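Local coordinates for oxidoreductase, Gfo/Idh/MocA family (Pseudomonas syringae pv. tomato, PDB 3DTY), which is probably a nucleotide-dependent oxidoreductase of the Gfo/Idh/MocA family, is a tetramer in the crystal and binds magnesium, though its substrate is not established, at residues A[342-347]-A[357-362]; A[73-78]-A[87-92]. One frame throughout, in Å; residues are numbered along the deposited sequence.

Interaction 1: A[342-347]-A[357-362]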
ATOM      1  N   ALA A 342      26.968  10.326 -22.026  1.00  8.96           N
ATOM      2  CA  ALA A 342      28.365  10.761 -22.032  1.00  8.59           C
ATOM      3  C   ALA A 342      29.307   9.587 -22.301  1.00  9.22           C
ATOM      4  O   ALA A 342      30.292   9.726 -23.023  1.00  9.02           O
ATOM      5  CB  ALA A 342      28.719  11.426 -20.699  1.00  8.84           C
ATOM      6  N   LEU A 343      29.009   8.435 -21.713  1.00  8.73           N
ATOM      7  CA  LEU A 343      29.836   7.252 -21.928  1.00  9.22           C
ATOM      8  C   LEU A 343      29.726   6.817 -23.391  1.00  9.59           C
ATOM      9  O   LEU A 343      30.716   6.429 -24.010  1.00 10.38           O
ATOM     10  CB  LEU A 343      29.394   6.109 -21.000  1.00  8.44           C
ATOM     11  CG  LEU A 343      29.697   6.308 -19.510  1.00  9.33           C
ATOM     12  CD1 LEU A 343      29.168   5.128 -18.684  1.00  9.18           C
ATOM     13  CD2 LEU A 343      31.200   6.476 -19.327  1.00  9.03           C
ATOM     14  N   ALA A 344      28.524   6.901 -23.947  1.00  8.27           N
ATOM     15  CA  ALA A 344      28.323   6.510 -25.341  1.00  8.81           C
ATOM     16  C   ALA A 344      29.092   7.464 -26.262  1.00  8.79           C
ATOM     17  O   ALA A 344      29.711   7.045 -27.242  1.00  8.17           O
ATOM     18  CB  ALA A 344      26.831   6.516 -25.681  1.00  6.36           C
HETATM   19  N   MSE A 345      29.064   8.748 -25.935  1.00  9.82           N
HETATM   20  CA  MSE A 345      29.769   9.733 -26.743  1.00 11.62           C
HETATM   21  C   MSE A 345      31.269   9.468 -26.752  1.00 12.35           C
HETATM   22  O   MSE A 345      31.919   9.533 -27.799  1.00 12.72           O
HETATM   23  CB  MSE A 345      29.508  11.139 -26.203  1.00 12.10           C
HETATM   24  CG  MSE A 345      28.063  11.567 -26.301  1.00 16.29           C
HETATM   25 SE   MSE A 345      27.772  13.324 -25.599  1.00 20.69          SE
HETATM   26  CE  MSE A 345      25.835  13.384 -25.733  1.00 14.19           C
ATOM     27  N   ASP A 346      31.812   9.167 -25.578  1.00 15.15           N
ATOM     28  CA  ASP A 346      33.234   8.909 -25.432  1.00 15.55           C
ATOM     29  C   ASP A 346      33.672   7.639 -26.146  1.00 15.11           C
ATOM     30  O   ASP A 346      34.733   7.607 -26.769  1.00 14.81           O
ATOM     31  CB  ASP A 346      33.603   8.818 -23.952  1.00 19.07           C
ATOM     32  CG  ASP A 346      35.103   8.836 -23.728  1.00 24.01           C
ATOM     33  OD1 ASP A 346      35.701   9.929 -23.818  1.00 27.19           O
ATOM     34  OD2 ASP A 346      35.686   7.768 -23.458  1.00 25.72           O
ATOM     35  N   ALA A 347      32.868   6.587 -26.049  1.00 14.39           N
ATOM     36  CA  ALA A 347      33.207   5.331 -26.706  1.00 14.02           C
ATOM     37  C   ALA A 347      33.176   5.546 -28.215  1.00 14.40           C
ATOM     38  O   ALA A 347      34.035   5.041 -28.944  1.00 13.61           O
ATOM     39  CB  ALA A 347      32.220   4.245 -26.315  1.00 12.78           C
ATOM     40  N   SER A 357      28.788  -0.840 -27.270  1.00 17.90           N
ATOM     41  CA  SER A 357      27.713  -1.811 -27.096  1.00 20.03           C
ATOM     42  C   SER A 357      27.465  -2.159 -25.632  1.00 20.63           C
ATOM     43  O   SER A 357      26.378  -2.604 -25.276  1.00 21.22           O
ATOM     44  CB  SER A 357      28.022  -3.086 -27.883  1.00 21.66           C
ATOM     45  OG  SER A 357      28.086  -2.813 -29.272  1.00 23.01           O
ATOM     46  N   ALA A 358      28.472  -1.951 -24.788  1.00 20.37           N
ATOM     47  CA  ALA A 358      28.344  -2.238 -23.366  1.00 19.48           C
ATOM     48  C   ALA A 358      27.583  -1.130 -22.638  1.00 19.34           C
ATOM     49  O   ALA A 358      27.260  -1.270 -21.460  1.00 20.88           O
ATOM     50  CB  ALA A 358      29.717  -2.415 -22.749  1.00 21.44           C
ATOM     51  N   VAL A 359      27.304  -0.031 -23.335  1.00 17.40           N
ATOM     52  CA  VAL A 359      26.574   1.085 -22.736  1.00 15.59           C
ATOM     53  C   VAL A 359      25.088   0.969 -23.066  1.00 16.55           C
ATOM     54  O   VAL A 359      24.679   1.182 -24.209  1.00 16.06           O
ATOM     55  CB  VAL A 359      27.091   2.443 -23.257  1.00 14.52           C
ATOM     56  CG1 VAL A 359      26.323   3.580 -22.600  1.00 11.57           C
ATOM     57  CG2 VAL A 359      28.578   2.570 -22.985  1.00 14.32           C
ATOM     58  N   ARG A 360      24.289   0.624 -22.059  1.00 17.50           N
ATOM     59  CA  ARG A 360      22.847   0.466 -22.228  1.00 17.49           C
ATOM     60  C   ARG A 360      22.179   1.827 -22.098  1.00 16.15           C
ATOM     61  O   ARG A 360      22.030   2.349 -20.993  1.00 17.91           O
ATOM     62  CB  ARG A 360      22.299  -0.465 -21.146  1.00 20.77           C
ATOM     63  CG  ARG A 360      21.318  -1.525 -21.622  1.00 26.04           C
ATOM     64  CD  ARG A 360      20.858  -2.372 -20.437  1.00 29.27           C
ATOM     65  NE  ARG A 360      21.968  -2.655 -19.527  1.00 33.00           N
ATOM     66  CZ  ARG A 360      22.865  -3.620 -19.700  1.00 35.14           C
ATOM     67  NH1 ARG A 360      22.791  -4.427 -20.754  1.00 36.45           N
ATOM     68  NH2 ARG A 360      23.856  -3.759 -18.829  1.00 35.92           N
ATOM     69  N   TYR A 361      21.773   2.402 -23.222  1.00 14.02           N
ATOM     70  CA  TYR A 361      21.137   3.711 -23.198  1.00 12.30           C
ATOM     71  C   TYR A 361      20.170   3.847 -24.363  1.00 12.51           C
ATOM     72  O   TYR A 361      20.298   3.157 -25.376  1.00 11.15           O
ATOM     73  CB  TYR A 361      22.195   4.812 -23.300  1.00 12.22           C
ATOM     74  CG  TYR A 361      22.755   5.008 -24.694  1.00 13.43           C
ATOM     75  CD1 TYR A 361      22.414   6.129 -25.455  1.00 14.19           C
ATOM     76  CD2 TYR A 361      23.618   4.065 -25.262  1.00 14.27           C
ATOM     77  CE1 TYR A 361      22.916   6.307 -26.747  1.00 14.82           C
ATOM     78  CE2 TYR A 361      24.123   4.233 -26.553  1.00 15.89           C
ATOM     79  CZ  TYR A 361      23.765   5.357 -27.287  1.00 16.05           C
ATOM     80  OH  TYR A 361      24.246   5.516 -28.566  1.00 19.14           O
ATOM     81  N   PRO A 362      19.178   4.737 -24.227  1.00 12.64           N
ATOM     82  CA  PRO A 362      18.216   4.934 -25.310  1.00 11.45           C
ATOM     83  C   PRO A 362      18.901   5.765 -26.393  1.00 12.67           C
ATOM     84  O   PRO A 362      18.992   6.989 -26.275  1.00 12.83           O
ATOM     85  CB  PRO A 362      17.080   5.686 -24.629  1.00 11.84           C
ATOM     86  CG  PRO A 362      17.796   6.511 -23.599  1.00 13.73           C
ATOM     87  CD  PRO A 362      18.821   5.537 -23.041  1.00 12.87           C
TER

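Interaction 2: A[73-78]-A[87-92]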
ATOM      1  N   LEU A  73      21.067  27.297 -35.950  1.00 18.19           N
ATOM      2  CA  LEU A  73      21.957  27.288 -37.114  1.00 18.50           C
ATOM      3  C   LEU A  73      23.195  28.164 -36.928  1.00 18.14           C
ATOM      4  O   LEU A  73      24.320  27.725 -37.175  1.00 18.56           O
ATOM      5  CB  LEU A  73      21.194  27.718 -38.366  1.00 20.70           C
ATOM      6  CG  LEU A  73      20.935  26.560 -39.336  1.00 24.25           C
ATOM      7  CD1 LEU A  73      19.605  26.740 -40.039  1.00 24.44           C
ATOM      8  CD2 LEU A  73      22.087  26.476 -40.331  1.00 26.70           C
ATOM      9  N   SER A  74      22.999  29.401 -36.493  1.00 16.91           N
ATOM     10  CA  SER A  74      24.140  30.276 -36.283  1.00 19.20           C
ATOM     11  C   SER A  74      25.060  29.647 -35.228  1.00 17.29           C
ATOM     12  O   SER A  74      26.289  29.719 -35.334  1.00 16.79           O
ATOM     13  CB  SER A  74      23.671  31.674 -35.854  1.00 19.50           C
ATOM     14  OG  SER A  74      22.771  31.610 -34.766  1.00 27.61           O
HETATM   15  N   MSE A  75      24.468  29.015 -34.221  1.00 16.58           N
HETATM   16  CA  MSE A  75      25.268  28.370 -33.183  1.00 16.99           C
HETATM   17  C   MSE A  75      26.118  27.246 -33.772  1.00 15.98           C
HETATM   18  O   MSE A  75      27.331  27.210 -33.578  1.00 17.01           O
HETATM   19  CB  MSE A  75      24.381  27.798 -32.067  1.00 18.47           C
HETATM   20  CG  MSE A  75      25.168  26.938 -31.061  1.00 21.23           C
HETATM   21 SE   MSE A  75      24.302  26.671 -29.344  1.00 28.95          SE
HETATM   22  CE  MSE A  75      23.125  25.197 -29.803  1.00 19.47           C
ATOM     23  N   PHE A  76      25.481  26.331 -34.496  1.00 16.42           N
ATOM     24  CA  PHE A  76      26.212  25.214 -35.084  1.00 19.03           C
ATOM     25  C   PHE A  76      27.333  25.693 -36.010  1.00 21.30           C
ATOM     26  O   PHE A  76      28.458  25.195 -35.941  1.00 22.24           O
ATOM     27  CB  PHE A  76      25.261  24.290 -35.856  1.00 17.39           C
ATOM     28  CG  PHE A  76      24.246  23.585 -34.988  1.00 17.26           C
ATOM     29  CD1 PHE A  76      24.377  23.575 -33.601  1.00 15.64           C
ATOM     30  CD2 PHE A  76      23.160  22.932 -35.563  1.00 16.74           C
ATOM     31  CE1 PHE A  76      23.450  22.919 -32.802  1.00 15.95           C
ATOM     32  CE2 PHE A  76      22.225  22.270 -34.771  1.00 15.35           C
ATOM     33  CZ  PHE A  76      22.367  22.267 -33.389  1.00 15.83           C
ATOM     34  N   GLU A  77      27.026  26.661 -36.870  1.00 22.90           N
ATOM     35  CA  GLU A  77      28.012  27.194 -37.812  1.00 24.83           C
ATOM     36  C   GLU A  77      29.228  27.840 -37.139  1.00 24.52           C
ATOM     37  O   GLU A  77      30.376  27.512 -37.460  1.00 25.64           O
ATOM     38  CB  GLU A  77      27.345  28.209 -38.746  1.00 26.88           C
ATOM     39  CG  GLU A  77      26.691  27.589 -39.973  1.00 31.79           C
ATOM     40  CD  GLU A  77      25.646  28.496 -40.609  1.00 34.34           C
ATOM     41  OE1 GLU A  77      25.806  29.736 -40.538  1.00 34.53           O
ATOM     42  OE2 GLU A  77      24.670  27.962 -41.187  1.00 35.58           O
ATOM     43  N   GLN A  78      28.969  28.747 -36.202  1.00 23.58           N
ATOM     44  CA  GLN A  78      30.025  29.460 -35.490  1.00 23.93           C
ATOM     45  C   GLN A  78      30.799  28.613 -34.485  1.00 23.45           C
ATOM     46  O   GLN A  78      32.018  28.740 -34.362  1.00 24.36           O
ATOM     47  CB  GLN A  78      29.434  30.697 -34.799  1.00 25.14           C
ATOM     48  CG  GLN A  78      29.109  31.825 -35.777  1.00 28.52           C
ATOM     49  CD  GLN A  78      28.254  32.922 -35.172  1.00 33.00           C
ATOM     50  OE1 GLN A  78      28.612  33.526 -34.155  1.00 35.38           O
ATOM     51  NE2 GLN A  78      27.113  33.190 -35.802  1.00 34.66           N
ATOM     52  N   GLN A  87      30.652  20.101 -28.199  1.00 12.84           N
ATOM     53  CA  GLN A  87      30.840  18.731 -28.660  1.00 13.04           C
ATOM     54  C   GLN A  87      29.492  18.029 -28.720  1.00 12.70           C
ATOM     55  O   GLN A  87      29.316  17.050 -29.447  1.00 11.23           O
ATOM     56  CB  GLN A  87      31.748  17.965 -27.696  1.00 13.91           C
ATOM     57  CG  GLN A  87      33.188  18.425 -27.690  1.00 14.57           C
ATOM     58  CD  GLN A  87      33.945  17.906 -26.489  1.00 14.95           C
ATOM     59  OE1 GLN A  87      33.757  18.380 -25.369  1.00 15.19           O
ATOM     60  NE2 GLN A  87      34.800  16.920 -26.711  1.00 19.07           N
ATOM     61  N   ALA A  88      28.538  18.541 -27.950  1.00 11.91           N
ATOM     62  CA  ALA A  88      27.212  17.945 -27.892  1.00 11.02           C
ATOM     63  C   ALA A  88      26.114  18.981 -27.681  1.00 10.80           C
ATOM     64  O   ALA A  88      26.363  20.078 -27.179  1.00  9.87           O
ATOM     65  CB  ALA A  88      27.174  16.916 -26.774  1.00 10.18           C
ATOM     66  N   VAL A  89      24.892  18.625 -28.065  1.00 10.30           N
ATOM     67  CA  VAL A  89      23.762  19.533 -27.906  1.00 10.27           C
ATOM     68  C   VAL A  89      22.476  18.802 -27.522  1.00 10.42           C
ATOM     69  O   VAL A  89      22.195  17.708 -28.015  1.00  9.70           O
ATOM     70  CB  VAL A  89      23.509  20.346 -29.207  1.00 10.14           C
ATOM     71  CG1 VAL A  89      23.202  19.406 -30.366  1.00 10.22           C
ATOM     72  CG2 VAL A  89      22.365  21.314 -29.006  1.00  9.98           C
ATOM     73  N   SER A  90      21.714  19.409 -26.619  1.00  9.27           N
ATOM     74  CA  SER A  90      20.443  18.846 -26.184  1.00  9.62           C
ATOM     75  C   SER A  90      19.349  19.737 -26.752  1.00 10.64           C
ATOM     76  O   SER A  90      19.373  20.953 -26.576  1.00 10.62           O
ATOM     77  CB  SER A  90      20.367  18.807 -24.659  1.00  7.99           C
ATOM     78  OG  SER A  90      21.237  17.811 -24.144  1.00  6.48           O
ATOM     79  N   ILE A  91      18.401  19.116 -27.441  1.00  9.01           N
ATOM     80  CA  ILE A  91      17.299  19.816 -28.086  1.00 11.32           C
ATOM     81  C   ILE A  91      16.058  19.729 -27.206  1.00 11.56           C
ATOM     82  O   ILE A  91      15.560  18.641 -26.939  1.00 12.48           O
ATOM     83  CB  ILE A  91      17.003  19.172 -29.474  1.00 11.57           C
ATOM     84  CG1 ILE A  91      18.289  19.118 -30.306  1.00 12.61           C
ATOM     85  CG2 ILE A  91      15.938  19.961 -30.216  1.00 13.78           C
ATOM     86  CD1 ILE A  91      18.180  18.252 -31.548  1.00 13.09           C
ATOM     87  N   ALA A  92      15.561  20.874 -26.756  1.00 12.19           N
ATOM     88  CA  ALA A  92      14.386  20.887 -25.900  1.00 14.16           C
ATOM     89  C   ALA A  92      13.288  21.790 -26.451  1.00 15.26           C
ATOM     90  O   ALA A  92      12.439  22.276 -25.714  1.00 16.50           O
ATOM     91  CB  ALA A  92      14.771  21.316 -24.488  1.00 14.22           C
TER

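Interaction 1: A[342-347]-A[357-362]
Ala344, on the helix 330-349, presses its methyl group onto the ring of Tyr361, and this is where the two segments pack most tightly. The Ala344 CB atom stands 3.8 Å from the centroid of the Tyr361 ring and 20° off the ring normal, a CH-pi contact over one face. It is displaced from the middle toward the hydroxyl end of the ring: Ala344 CB is 3.6 Å from Tyr361 CE2 and 4.0 Å from Tyr361 OH. CG of Tyr361 sits between its own backbone N and carbonyl carbon (chi1 76°), which lays the ring back beside the preceding backbone, Val359 O at its edge and in its plane, and turns one face to Ala344.

Val359 covers as much surface but packs less closely. With CG1 anti to the backbone N (chi1 -179°), its two methyls divide the work. CG1 of Val359 approaches the Ala344 backbone N at 4.2 Å and lies 4.3 Å from Ala344 CB, while Val359 CG2 lies 4.1 Å from Leu343 CB. Of the four touching residues Ala344 alone is buried; Leu343, Val359 and Tyr361 are partly exposed. Between these segments the contact is apolar and CH-pi; just outside them, Arg340 adds a weak hydrogen bond to Arg360 O. Away from the helix 330-349, NE of Arg360 forms a salt bridge with Glu152 of the helix 149-159.

Tyr361 also packs on Arg340 and Phe341, one turn earlier on the same helix. The loop thus folds back on the helix 330-349 after the short helix 353-357 and before the helix 364-382, while Met345, a selenomethionine, extends from the helix to the Rossmann strands 13-17 and 111-114.

Interaction 2: A[73-78]-A[87-92]
Met75, modelled as selenomethionine, brings its terminal methyl against one branch of Val89, with Met75 CE 4.0 Å from Val89 CG2. The side chain leaves the helix with CG anti to the backbone N, then bends at the selenium (chi3 83°), and the two side chains meet at a slant. Beside it, Phe76 reaches the other branch of the same valine: the far end of its ring, Phe76 CZ, lies 4.2 Å from Val89 CG1, an oblique approach. The two methyls of Val89 thus each meet one of two consecutive helix residues. Its chi1 of 60° places CG1 between the backbone N and the carbonyl carbon and leaves CG2 anti to that N.

The backbones remain well apart, the nearest CA atoms, those of Phe76 and Val89, being 9.5 Å from each other, and long side chains span the gap. All three residues are buried, and the contact across the segments is wholly apolar.

Val89 lies on the strand 88-92, at the centre of the five-stranded parallel sheet of the Rossmann domain, between the strands 13-17 and 111-114. The helix 72-79, in the connection between the parallel strands 40-46 and 88-92, packs beside one face of the sheet through Met75 and Phe76; Met75 also touches Ala16, and Phe76 packs against Ala104 and Ala105 of the helix 98-107.

How the interactions relate
Neither contact has a hydrogen bond across it, but their settings differ. Interaction 2 is core packing in the Rossmann domain, with two helix side chains reaching one valine of the central strand and every touching residue buried. Interaction 1 is partly buried and joins a helix to a loop of the C-terminal alpha/beta part of the chain; its aromatic ring is met over a face, whereas the Phe76 ring of interaction 2 meets Val89 obliquely. The two meet through Met345 and Ala88: Met345 SE lies 3.8 Å from Ala88 CB. The helix 330-349 thus packs on the strand 88-92, and Ser90 of that strand is hydrogen-bonded to Tyr338 of the helix, tying the two parts together.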